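PDB 1H7E: 3-deoxy-manno-octulosonate cytidylyltransferase from Escherichia coli, which catalyses the transfer of CMP from CTP to the eight-carbon sugar KDO, releasing diphosphate and probably activating the sugar for lipopolysaccharide synthesis. Local coordinates for residues D116-A128 / G209-G221. Residues are numbered along the deposited sequence; the frame is centred on the assembly and turned at random.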
# COMPACT_ATOMS: atom_id res chain seq x y z
N ASP A 116 -19.90 11.18 8.29
CA ASP A 116 -20.41 11.14 6.93
C ASP A 116 -20.44 9.75 6.30
O ASP A 116 -21.16 9.53 5.33
CB ASP A 116 -19.65 12.12 6.02
CG ASP A 116 -20.06 13.57 6.24
OD1 ASP A 116 -21.08 13.82 6.93
OD2 ASP A 116 -19.37 14.47 5.71
N ASP A 117 -19.66 8.82 6.84
CA ASP A 117 -19.64 7.45 6.35
C ASP A 117 -19.66 6.49 7.56
O ASP A 117 -18.62 6.21 8.17
CB ASP A 117 -18.41 7.20 5.46
CG ASP A 117 -18.39 5.81 4.84
OD1 ASP A 117 -19.30 5.01 5.15
OD2 ASP A 117 -17.47 5.50 4.06
N PRO A 118 -20.85 5.97 7.90
CA PRO A 118 -21.10 5.04 9.01
C PRO A 118 -20.36 3.71 8.91
O PRO A 118 -20.14 3.04 9.92
CB PRO A 118 -22.62 4.83 8.93
CG PRO A 118 -23.12 6.11 8.29
CD PRO A 118 -22.11 6.30 7.21
N ALA A 119 -19.99 3.31 7.69
CA ALA A 119 -19.28 2.06 7.45
C ALA A 119 -17.77 2.17 7.61
O ALA A 119 -17.09 1.15 7.56
CB ALA A 119 -19.59 1.54 6.07
N LEU A 120 -17.25 3.39 7.76
CA LEU A 120 -15.81 3.64 7.91
C LEU A 120 -15.32 3.23 9.29
O LEU A 120 -15.74 3.79 10.29
CB LEU A 120 -15.50 5.11 7.63
CG LEU A 120 -14.02 5.51 7.69
CD1 LEU A 120 -13.17 4.67 6.70
CD2 LEU A 120 -13.91 7.01 7.41
N PRO A 121 -14.38 2.27 9.36
CA PRO A 121 -13.90 1.84 10.67
C PRO A 121 -12.88 2.74 11.35
O PRO A 121 -12.94 2.94 12.57
CB PRO A 121 -13.28 0.46 10.38
CG PRO A 121 -13.67 0.14 8.93
CD PRO A 121 -13.77 1.47 8.28
N VAL A 122 -11.93 3.27 10.57
CA VAL A 122 -10.84 4.08 11.09
C VAL A 122 -10.51 5.21 10.12
O VAL A 122 -10.61 5.05 8.90
CB VAL A 122 -9.54 3.22 11.23
CG1 VAL A 122 -8.41 4.03 11.88
CG2 VAL A 122 -9.82 1.93 12.01
N ALA A 123 -10.16 6.37 10.68
CA ALA A 123 -9.78 7.53 9.88
C ALA A 123 -8.53 8.15 10.51
O ALA A 123 -8.29 8.01 11.71
CB ALA A 123 -10.91 8.54 9.80
N THR A 124 -7.70 8.79 9.68
CA THR A 124 -6.49 9.42 10.16
C THR A 124 -6.19 10.61 9.24
O THR A 124 -6.96 10.88 8.32
CB THR A 124 -5.30 8.42 10.24
OG1 THR A 124 -4.21 9.04 10.92
CG2 THR A 124 -4.85 7.96 8.82
N LEU A 125 -5.11 11.32 9.53
CA LEU A 125 -4.75 12.51 8.77
C LEU A 125 -3.40 12.45 8.05
O LEU A 125 -2.54 11.64 8.39
CB LEU A 125 -4.72 13.73 9.72
CG LEU A 125 -6.02 14.09 10.45
CD1 LEU A 125 -5.74 15.21 11.43
CD2 LEU A 125 -7.12 14.46 9.46
N CYS A 126 -3.24 13.33 7.07
CA CYS A 126 -2.00 13.43 6.31
C CYS A 126 -1.89 14.85 5.72
O CYS A 126 -2.88 15.60 5.68
CB CYS A 126 -1.97 12.38 5.19
SG CYS A 126 -3.13 12.66 3.88
N HIS A 127 -0.67 15.26 5.37
CA HIS A 127 -0.46 16.56 4.71
C HIS A 127 0.69 16.42 3.71
O HIS A 127 1.52 15.51 3.84
CB HIS A 127 -0.24 17.72 5.70
CG HIS A 127 1.06 17.67 6.46
ND1 HIS A 127 2.27 18.02 5.89
CD2 HIS A 127 1.33 17.37 7.75
CE1 HIS A 127 3.22 17.93 6.80
NE2 HIS A 127 2.68 17.54 7.94
N ALA A 128 0.68 17.25 2.67
CA ALA A 128 1.72 17.20 1.64
C ALA A 128 3.10 17.59 2.14
O ALA A 128 3.23 18.45 3.02
CB ALA A 128 1.33 18.10 0.46
N GLY A 209 -7.39 -6.38 6.84
CA GLY A 209 -8.36 -5.88 5.88
C GLY A 209 -9.26 -4.77 6.40
O GLY A 209 -10.33 -4.52 5.84
N ILE A 210 -8.84 -4.10 7.47
CA ILE A 210 -9.63 -3.01 8.03
C ILE A 210 -9.22 -1.72 7.30
O ILE A 210 -8.05 -1.34 7.30
CB ILE A 210 -9.40 -2.88 9.54
CG1 ILE A 210 -9.96 -4.11 10.25
CG2 ILE A 210 -10.03 -1.58 10.07
CD1 ILE A 210 -9.38 -4.33 11.63
N ASN A 211 -10.18 -1.08 6.67
CA ASN A 211 -9.93 0.13 5.91
C ASN A 211 -9.62 1.36 6.75
O ASN A 211 -10.26 1.61 7.77
CB ASN A 211 -11.12 0.44 5.00
CG ASN A 211 -10.86 1.63 4.10
OD1 ASN A 211 -9.86 1.67 3.39
ND2 ASN A 211 -11.75 2.63 4.17
N ILE A 212 -8.61 2.11 6.32
CA ILE A 212 -8.23 3.32 7.02
C ILE A 212 -8.31 4.46 6.00
O ILE A 212 -7.57 4.45 5.01
CB ILE A 212 -6.80 3.24 7.57
CG1 ILE A 212 -6.64 2.06 8.53
CG2 ILE A 212 -6.41 4.57 8.23
CD1 ILE A 212 -5.18 1.87 8.99
N ARG A 213 -9.26 5.38 6.19
CA ARG A 213 -9.38 6.52 5.29
C ARG A 213 -8.49 7.62 5.82
O ARG A 213 -8.48 7.92 7.01
CB ARG A 213 -10.83 6.98 5.15
CG ARG A 213 -10.99 8.09 4.11
CD ARG A 213 -12.40 8.14 3.53
NE ARG A 213 -12.73 6.88 2.85
CZ ARG A 213 -13.93 6.30 2.87
NH1 ARG A 213 -14.94 6.86 3.53
NH2 ARG A 213 -14.09 5.13 2.26
N THR A 214 -7.72 8.25 4.93
CA THR A 214 -6.74 9.26 5.32
C THR A 214 -7.04 10.61 4.69
O THR A 214 -6.75 10.79 3.51
CB THR A 214 -5.30 8.78 4.89
OG1 THR A 214 -5.08 7.44 5.35
CG2 THR A 214 -4.22 9.62 5.53
N PHE A 215 -7.55 11.54 5.51
CA PHE A 215 -7.91 12.91 5.10
C PHE A 215 -6.75 13.91 5.07
O PHE A 215 -6.00 14.06 6.03
CB PHE A 215 -9.00 13.49 6.01
CG PHE A 215 -10.24 12.67 6.05
CD1 PHE A 215 -11.26 12.87 5.13
CD2 PHE A 215 -10.38 11.66 7.00
CE1 PHE A 215 -12.39 12.09 5.14
CE2 PHE A 215 -11.52 10.87 7.02
CZ PHE A 215 -12.53 11.08 6.09
N GLU A 216 -6.67 14.66 3.97
CA GLU A 216 -5.61 15.63 3.81
C GLU A 216 -5.90 17.00 4.44
O GLU A 216 -6.98 17.56 4.24
CB GLU A 216 -5.29 15.80 2.31
CG GLU A 216 -4.04 16.61 2.08
CD GLU A 216 -3.69 16.79 0.62
OE1 GLU A 216 -4.11 16.00 -0.24
OE2 GLU A 216 -2.96 17.75 0.34
N VAL A 217 -4.94 17.53 5.21
CA VAL A 217 -5.06 18.85 5.83
C VAL A 217 -3.79 19.65 5.51
O VAL A 217 -2.89 19.12 4.86
CB VAL A 217 -5.24 18.76 7.37
CG1 VAL A 217 -6.54 18.03 7.69
CG2 VAL A 217 -4.04 18.09 8.04
N ALA A 218 -3.72 20.90 5.96
CA ALA A 218 -2.53 21.75 5.72
C ALA A 218 -1.35 21.29 6.59
O ALA A 218 -1.56 20.56 7.57
CB ALA A 218 -2.87 23.20 6.00
N ALA A 219 -0.12 21.67 6.23
CA ALA A 219 1.05 21.28 7.01
C ALA A 219 0.82 21.67 8.47
O ALA A 219 0.44 22.81 8.76
CB ALA A 219 2.31 21.96 6.46
N THR A 220 0.99 20.72 9.38
CA THR A 220 0.77 20.96 10.79
C THR A 220 1.95 21.66 11.46
O THR A 220 2.97 21.93 10.81
CB THR A 220 0.44 19.64 11.54
OG1 THR A 220 1.52 18.71 11.37
CG2 THR A 220 -0.86 19.02 11.01
N GLY A 221 1.79 21.98 12.74
CA GLY A 221 2.85 22.64 13.50
C GLY A 221 3.87 21.64 13.99
O GLY A 221 3.58 20.45 14.07
O HOH W 1 4.30 17.51 10.18
O HOH W 2 -1.48 18.98 2.38
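Asp117 meets Arg213 at the loop end of a parallel strand pair, 122-128 beside 212-216, in the mixed sheet of this GT-A-like cytidylyltransferase; 212-216 is the outermost strand on its side within this chain. Asp117 OD2 takes Arg213 NH1 on its anti lone pair at 2.9 Å, with carboxylate and guanidinium nearly coplanar (19° apart), while OD1 accepts from Ala119 N in an Asx turn. The arginine has a second anchor, Asp149, on NE. Leu120 CD1 lies over one guanidinium face and also touches Arg213 CB, 3.6 Å away. Pro121 CB and Val122 CG2 both rest on Ile210 CG2. From Val122 onward the backbones pair: Arg213 N donates to Val122 O, Thr124 N to Arg213 O, Phe215 N to Thr124 O, Cys126 N to Phe215 O and Val217 N to Cys126 O. Ala123 CB meets the Phe215 ring at its edge, in plane, 3.7 Å from CE2, on the face where helix 104-116 packs against Ala123. On the other face Thr124 lies alongside Thr214; its OG1, anti to the backbone N (chi1 -171°), bonds Ile175 O on strand 169-179, leaving CG2 against Thr214 OG1. Back on the Ala123 face, Leu125 CD2 meets Val217 CG1 at 4.0 Å; on the Thr124 face, Cys126 packs CB and SG on Thr214 CG2. At His127 the segment after the outer strand covers one ring face: Ala219 CA makes a CH-pi contact 3.7 Å from the centroid of the His127 ring. His127 ND1 donates to Ala128 O, which helps to hold the ring's rotation, and a water at the ring edge links NE2, 2.8 Å away, to Thr220 OG1.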